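Local structure of 2-C-methyl-D-erythritol 4-phosphate cytidylyltransferase (Anaerococcus prevotii, 4KT7) at the interface of chains A and B. The protein catalyses cytidylyl transfer from CTP to 2-C-methyl-D-erythritol 4-phosphate, making 4-diphosphocytidyl-2-C-methyl-D-erythritol, a step of isoprenoid biosynthesis. Numbering follows the deposited sequence. Chains: chain A/B, 2-C-methyl-D-erythritol 4-phosphate cytidylyltransferase.

Contacts 1 and 2 join the same two chains at places whose C-alpha centres lie about 30 Å apart, and they share no residues. In contact 1 a hairpin of chain A, around strands 144-147 and 153-155, adds to strand 206-210 of chain B; in contact 2 helix 221-231 of chain A packs on helix 221-232 of chain B. The first combines backbone pairing with side-chain contacts, the second rests on side chains. Contact 1 recurs at a separate place with the chains exchanged, while contact 2 lies about the two-fold axis and its twin adjoins it, which fits the arm-exchanged dimer typical of IspD enzymes.

Contact 1: the interface of chains A and B. Residues chain A 147, 150-153; chain B 206-209.
A:Tyr152 and B:Lys207 face each other as an antiparallel bridge, where the hairpin arm of chain A docks on strand 206-210 of chain B. Backbone bonds flank the pair. B:Val208 N donates to A:Met151 O at 2.8 Å. On the other side of the bridge, A:Val153 N donates to B:Val206 O at 2.9 Å. A water extends this ladder, 2.6 Å from A:Val153 O and 3.0 Å from B:Val206 N.

Across the pair itself, the lysine chain lies over one face of the tyrosine ring. B:Lys207 CD stands 3.7 Å from A:Tyr152 CE1, a CH-pi contact displaced from the ring centre toward the CE1-CZ rim. A bend at chi2 (79°) of B:Lys207 carries the rest of its chain past the carbonyl of A:Met151. The terminal amine B:Lys207 NZ then donates to the backbone carbonyl A:Asp150 O at 2.7 Å. That bond needs some caution, because A:Asp150 is poorly ordered; its carboxylate makes no contact with the amine. An alanine in place of B:Lys207 would probably leave the A:Asp150 carbonyl without this donor and strip the aliphatic cover from the tyrosine face, leaving the ring freer to move.

The apolar contacts gather around B:Val208, whose two methyls divide the work. CG2 packs against A:Val153 CG2 and, more loosely, A:Ile147 CG2, the valine crossing both side chains at about a right angle. The other methyl, CG1, lies anti to the backbone N of B:Val208 (chi1 176°) and is turned to the selenomethionine A:Met151. The selenomethionine chain bends at chi2 and chi3, which carries its methyl across to B:Val208, with A:Met151 CE 3.6 Å from B:Val208 CG1 and 3.5 Å from the carbonyl B:Val208 O.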
ATOM      1  N   ILE A 147       1.173 -11.768 -10.324  1.00 19.73           N
ATOM      2  CA  ILE A 147       2.152 -12.045 -11.373  1.00 20.57           C
ATOM      3  C   ILE A 147       2.687 -13.475 -11.213  1.00 22.67           C
ATOM      4  O   ILE A 147       2.459 -14.100 -10.180  1.00 24.69           O
ATOM      5  CB  ILE A 147       3.307 -11.044 -11.311  1.00 21.46           C
ATOM      6  CG1 ILE A 147       4.204 -11.387 -10.132  1.00 31.59           C
ATOM      7  CG2 ILE A 147       2.772  -9.598 -11.150  1.00 18.62           C
ATOM      8  CD1 ILE A 147       5.619 -10.954 -10.317  1.00 32.14           C
ATOM      9  N   ASP A 150       7.859 -15.970 -13.844  1.00 33.93           N
ATOM     10  CA  ASP A 150       8.707 -15.385 -14.877  1.00 37.35           C
ATOM     11  C   ASP A 150       8.521 -13.876 -14.991  1.00 28.24           C
ATOM     12  O   ASP A 150       8.932 -13.273 -15.993  1.00 28.34           O
ATOM     13  CB  ASP A 150       8.453 -16.059 -16.221  1.00 46.64           C
ATOM     14  CG  ASP A 150       8.908 -17.507 -16.235  1.00 56.37           C
ATOM     15  OD1 ASP A 150       9.929 -17.819 -15.579  1.00 54.63           O
ATOM     16  OD2 ASP A 150       8.240 -18.329 -16.901  1.00 58.05           O
HETATM   17  N   MSE A 151       7.901 -13.288 -13.970  1.00 24.31           N
HETATM   18  CA  MSE A 151       7.592 -11.843 -13.944  1.00 29.29           C
HETATM   19  C   MSE A 151       6.699 -11.402 -15.109  1.00 29.62           C
HETATM   20  O   MSE A 151       6.998 -10.423 -15.797  1.00 27.63           O
HETATM   21  CB  MSE A 151       8.871 -10.989 -13.926  1.00 26.51           C
HETATM   22  CG  MSE A 151       9.759 -11.214 -12.711  1.00 32.76           C
HETATM   23 SE   MSE A 151       8.986 -10.388 -11.142  0.73 52.70          SE
HETATM   24  CE  MSE A 151       9.271  -8.516 -11.608  1.00 36.76           C
ATOM     25  N   TYR A 152       5.615 -12.135 -15.342  1.00 22.41           N
ATOM     26  CA  TYR A 152       4.589 -11.683 -16.267  1.00 26.28           C
ATOM     27  C   TYR A 152       3.319 -11.537 -15.465  1.00 27.39           C
ATOM     28  O   TYR A 152       3.175 -12.176 -14.427  1.00 24.48           O
ATOM     29  CB  TYR A 152       4.376 -12.691 -17.391  1.00 31.61           C
ATOM     30  CG  TYR A 152       5.496 -12.705 -18.403  1.00 33.64           C
ATOM     31  CD1 TYR A 152       5.506 -11.804 -19.455  1.00 30.64           C
ATOM     32  CD2 TYR A 152       6.541 -13.613 -18.309  1.00 28.45           C
ATOM     33  CE1 TYR A 152       6.515 -11.812 -20.398  1.00 30.56           C
ATOM     34  CE2 TYR A 152       7.566 -13.620 -19.246  1.00 32.99           C
ATOM     35  CZ  TYR A 152       7.546 -12.714 -20.288  1.00 34.02           C
ATOM     36  OH  TYR A 152       8.557 -12.698 -21.225  1.00 35.18           O
ATOM     37  N   VAL A 153       2.409 -10.694 -15.934  1.00 26.46           N
ATOM     38  CA  VAL A 153       1.120 -10.555 -15.279  1.00 20.66           C
ATOM     39  C   VAL A 153       0.262 -11.811 -15.487  1.00 28.20           C
ATOM     40  O   VAL A 153       0.023 -12.238 -16.630  1.00 25.46           O
ATOM     41  CB  VAL A 153       0.366  -9.306 -15.808  1.00 19.74           C
ATOM     42  CG1 VAL A 153      -1.076  -9.256 -15.267  1.00 20.67           C
ATOM     43  CG2 VAL A 153       1.123  -8.047 -15.420  1.00 19.77           C
TER
ATOM     44  N   VAL B 206       2.130  -9.568 -20.652  1.00 27.84           N
ATOM     45  CA  VAL B 206       2.580  -8.286 -20.142  1.00 22.94           C
ATOM     46  C   VAL B 206       3.725  -8.501 -19.177  1.00 25.60           C
ATOM     47  O   VAL B 206       3.542  -9.097 -18.105  1.00 21.95           O
ATOM     48  CB  VAL B 206       1.481  -7.518 -19.409  1.00 21.82           C
ATOM     49  CG1 VAL B 206       1.998  -6.124 -19.072  1.00 20.05           C
ATOM     50  CG2 VAL B 206       0.213  -7.429 -20.261  1.00 24.49           C
ATOM     51  N   LYS B 207       4.904  -8.007 -19.550  1.00 24.20           N
ATOM     52  CA  LYS B 207       6.100  -8.209 -18.730  1.00 21.92           C
ATOM     53  C   LYS B 207       6.143  -7.227 -17.567  1.00 23.20           C
ATOM     54  O   LYS B 207       5.778  -6.068 -17.726  1.00 24.39           O
ATOM     55  CB  LYS B 207       7.367  -8.060 -19.578  1.00 24.08           C
ATOM     56  CG  LYS B 207       8.664  -8.206 -18.781  1.00 28.14           C
ATOM     57  CD  LYS B 207       8.940  -9.669 -18.536  1.00 23.25           C
ATOM     58  CE  LYS B 207      10.079  -9.874 -17.547  1.00 26.55           C
ATOM     59  NZ  LYS B 207      10.267 -11.343 -17.314  1.00 28.63           N
ATOM     60  N   VAL B 208       6.599  -7.692 -16.404  1.00 18.67           N
ATOM     61  CA  VAL B 208       6.712  -6.846 -15.224  1.00 17.09           C
ATOM     62  C   VAL B 208       8.187  -6.537 -14.973  1.00 25.73           C
ATOM     63  O   VAL B 208       9.033  -7.440 -14.975  1.00 22.63           O
ATOM     64  CB  VAL B 208       6.150  -7.564 -13.963  1.00 19.16           C
ATOM     65  CG1 VAL B 208       6.360  -6.696 -12.707  1.00 16.12           C
ATOM     66  CG2 VAL B 208       4.688  -7.866 -14.150  1.00 21.98           C
ATOM     67  N   VAL B 209       8.493  -5.260 -14.761  1.00 18.21           N
ATOM     68  CA  VAL B 209       9.843  -4.837 -14.408  1.00 16.70           C
ATOM     69  C   VAL B 209       9.781  -4.351 -12.971  1.00 16.67           C
ATOM     70  O   VAL B 209       8.866  -3.591 -12.635  1.00 17.17           O
ATOM     71  CB  VAL B 209      10.280  -3.654 -15.277  1.00 15.46           C
ATOM     72  CG1 VAL B 209      11.431  -2.894 -14.614  1.00 16.19           C
ATOM     73  CG2 VAL B 209      10.689  -4.134 -16.684  1.00 20.85           C
TER
HETATM   74  O   HOH W   1       0.296 -11.377 -19.030  1.00 27.03           O

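Contact 2: the interface of chains A and B. Residues chain A 222, 225-226; chain B 226, 229, 233.
A:Phe226 and B:Phe226, the same residue from the two subunits, meet at the apolar centre of a helix-helix contact. The arrangement is not a parallel stack: the A ring points its CD1 at B:Phe226 CD2 from one side of the B ring and beyond its rim, the two planes steeply inclined at about 70°. A:Phe226 CD1 is 3.7 Å from B:Phe226 CD2, which lies in the plane of the A ring. The side chains cross at about a right angle. In B:Phe226, CG lies anti to the backbone N (chi1 175°), sending the ring across toward the first turn of the opposing helix. There B:Phe226 CE2 is 3.8 Å from A:Glu222 O, the oxygen lying in the plane of the ring at its edge, an approach that could bring a weak electrostatic attraction.

Beside the rings, the branch methyl A:Ile225 CG2 touches B:Ala229 CB at 3.9 Å, a methyl-to-methyl contact; the small alanine probably helps the helices approach.

Moving outward, A:Glu222 links the apolar centre to the charged rim. Its CB and CG lie along the CE2-CZ side of the B:Phe226 ring, while a bend at chi2 turns the carboxylate out to B:Arg233. The salt bridge puts A:Glu222 OE2 3.1 Å from B:Arg233 NH2, but the carboxylate and guanidinium planes stand 87° apart. The N-H points away, leaving attraction of charge rather than a hydrogen bond.

The first turns of helix 221-231 of chain A thus lie against the middle and end of helix 221-232 of chain B, the last helix of each chain, and B:Arg233, just past its helix, closes the edge of this dimer contact, well away from the exchanged arms.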
ATOM      1  N   GLU A 222      11.536   6.626   7.221  1.00 61.80           N
ATOM      2  CA  GLU A 222      10.547   7.188   6.302  1.00 64.83           C
ATOM      3  C   GLU A 222       9.159   7.308   6.939  1.00 57.77           C
ATOM      4  O   GLU A 222       8.490   8.329   6.769  1.00 53.14           O
ATOM      5  CB  GLU A 222      10.465   6.364   5.006  1.00 74.76           C
ATOM      6  CG  GLU A 222      11.555   6.669   3.979  1.00 86.90           C
ATOM      7  CD  GLU A 222      12.739   5.722   4.071  1.00 96.07           C
ATOM      8  OE1 GLU A 222      12.681   4.760   4.870  1.00 95.15           O
ATOM      9  OE2 GLU A 222      13.728   5.940   3.337  1.00102.39           O
ATOM     10  N   ILE A 225       9.038  10.296   9.390  1.00 64.70           N
ATOM     11  CA  ILE A 225       8.865  11.495   8.578  1.00 65.00           C
ATOM     12  C   ILE A 225       7.400  11.619   8.142  1.00 62.72           C
ATOM     13  O   ILE A 225       6.802  12.686   8.250  1.00 63.88           O
ATOM     14  CB  ILE A 225       9.793  11.478   7.328  1.00 63.26           C
ATOM     15  CG1 ILE A 225      11.267  11.356   7.736  1.00 66.92           C
ATOM     16  CG2 ILE A 225       9.587  12.719   6.467  1.00 62.62           C
ATOM     17  CD1 ILE A 225      11.715  12.355   8.788  1.00 65.99           C
ATOM     18  N   PHE A 226       6.816  10.516   7.680  1.00 56.92           N
ATOM     19  CA  PHE A 226       5.442  10.532   7.198  1.00 53.36           C
ATOM     20  C   PHE A 226       4.455  10.763   8.347  1.00 52.32           C
ATOM     21  O   PHE A 226       3.480  11.508   8.203  1.00 48.65           O
ATOM     22  CB  PHE A 226       5.122   9.221   6.462  1.00 59.64           C
ATOM     23  CG  PHE A 226       4.021   9.348   5.444  1.00 68.54           C
ATOM     24  CD1 PHE A 226       4.297   9.801   4.160  1.00 78.48           C
ATOM     25  CD2 PHE A 226       2.712   9.015   5.767  1.00 70.36           C
ATOM     26  CE1 PHE A 226       3.287   9.928   3.216  1.00 83.04           C
ATOM     27  CE2 PHE A 226       1.697   9.138   4.826  1.00 74.68           C
ATOM     28  CZ  PHE A 226       1.986   9.593   3.550  1.00 79.99           C
TER
ATOM     29  N   PHE B 226       7.095  14.951   2.702  1.00 49.40           N
ATOM     30  CA  PHE B 226       7.865  13.722   2.607  1.00 47.35           C
ATOM     31  C   PHE B 226       8.877  13.833   1.462  1.00 50.41           C
ATOM     32  O   PHE B 226      10.032  13.426   1.600  1.00 52.60           O
ATOM     33  CB  PHE B 226       6.930  12.528   2.387  1.00 40.64           C
ATOM     34  CG  PHE B 226       7.644  11.224   2.164  1.00 47.29           C
ATOM     35  CD1 PHE B 226       8.071  10.854   0.896  1.00 41.55           C
ATOM     36  CD2 PHE B 226       7.877  10.357   3.223  1.00 51.11           C
ATOM     37  CE1 PHE B 226       8.733   9.649   0.691  1.00 46.24           C
ATOM     38  CE2 PHE B 226       8.531   9.147   3.021  1.00 53.38           C
ATOM     39  CZ  PHE B 226       8.962   8.794   1.752  1.00 50.81           C
ATOM     40  N   ALA B 229      11.948  15.910   2.184  1.00 54.49           N
ATOM     41  CA  ALA B 229      12.877  15.204   3.059  1.00 50.94           C
ATOM     42  C   ALA B 229      13.662  14.143   2.283  1.00 55.35           C
ATOM     43  O   ALA B 229      14.871  13.993   2.473  1.00 52.54           O
ATOM     44  CB  ALA B 229      12.142  14.585   4.231  1.00 50.33           C
ATOM     45  N   ARG B 233      17.957  13.498   1.775  1.00 79.47           N
ATOM     46  CA  ARG B 233      18.718  12.279   2.038  1.00 80.59           C
ATOM     47  C   ARG B 233      19.276  11.715   0.738  1.00 80.95           C
ATOM     48  O   ARG B 233      20.415  11.260   0.692  1.00 85.85           O
ATOM     49  CB  ARG B 233      17.847  11.223   2.722  1.00 77.22           C
ATOM     50  CG  ARG B 233      17.642  11.433   4.218  1.00 79.06           C
ATOM     51  CD  ARG B 233      16.896  10.257   4.843  1.00 78.48           C
ATOM     52  NE  ARG B 233      15.595  10.027   4.214  1.00 77.50           N
ATOM     53  CZ  ARG B 233      15.359   9.097   3.293  1.00 73.93           C
ATOM     54  NH1 ARG B 233      16.337   8.299   2.888  1.00 77.17           N
ATOM     55  NH2 ARG B 233      14.144   8.964   2.775  1.00 70.45           N
TER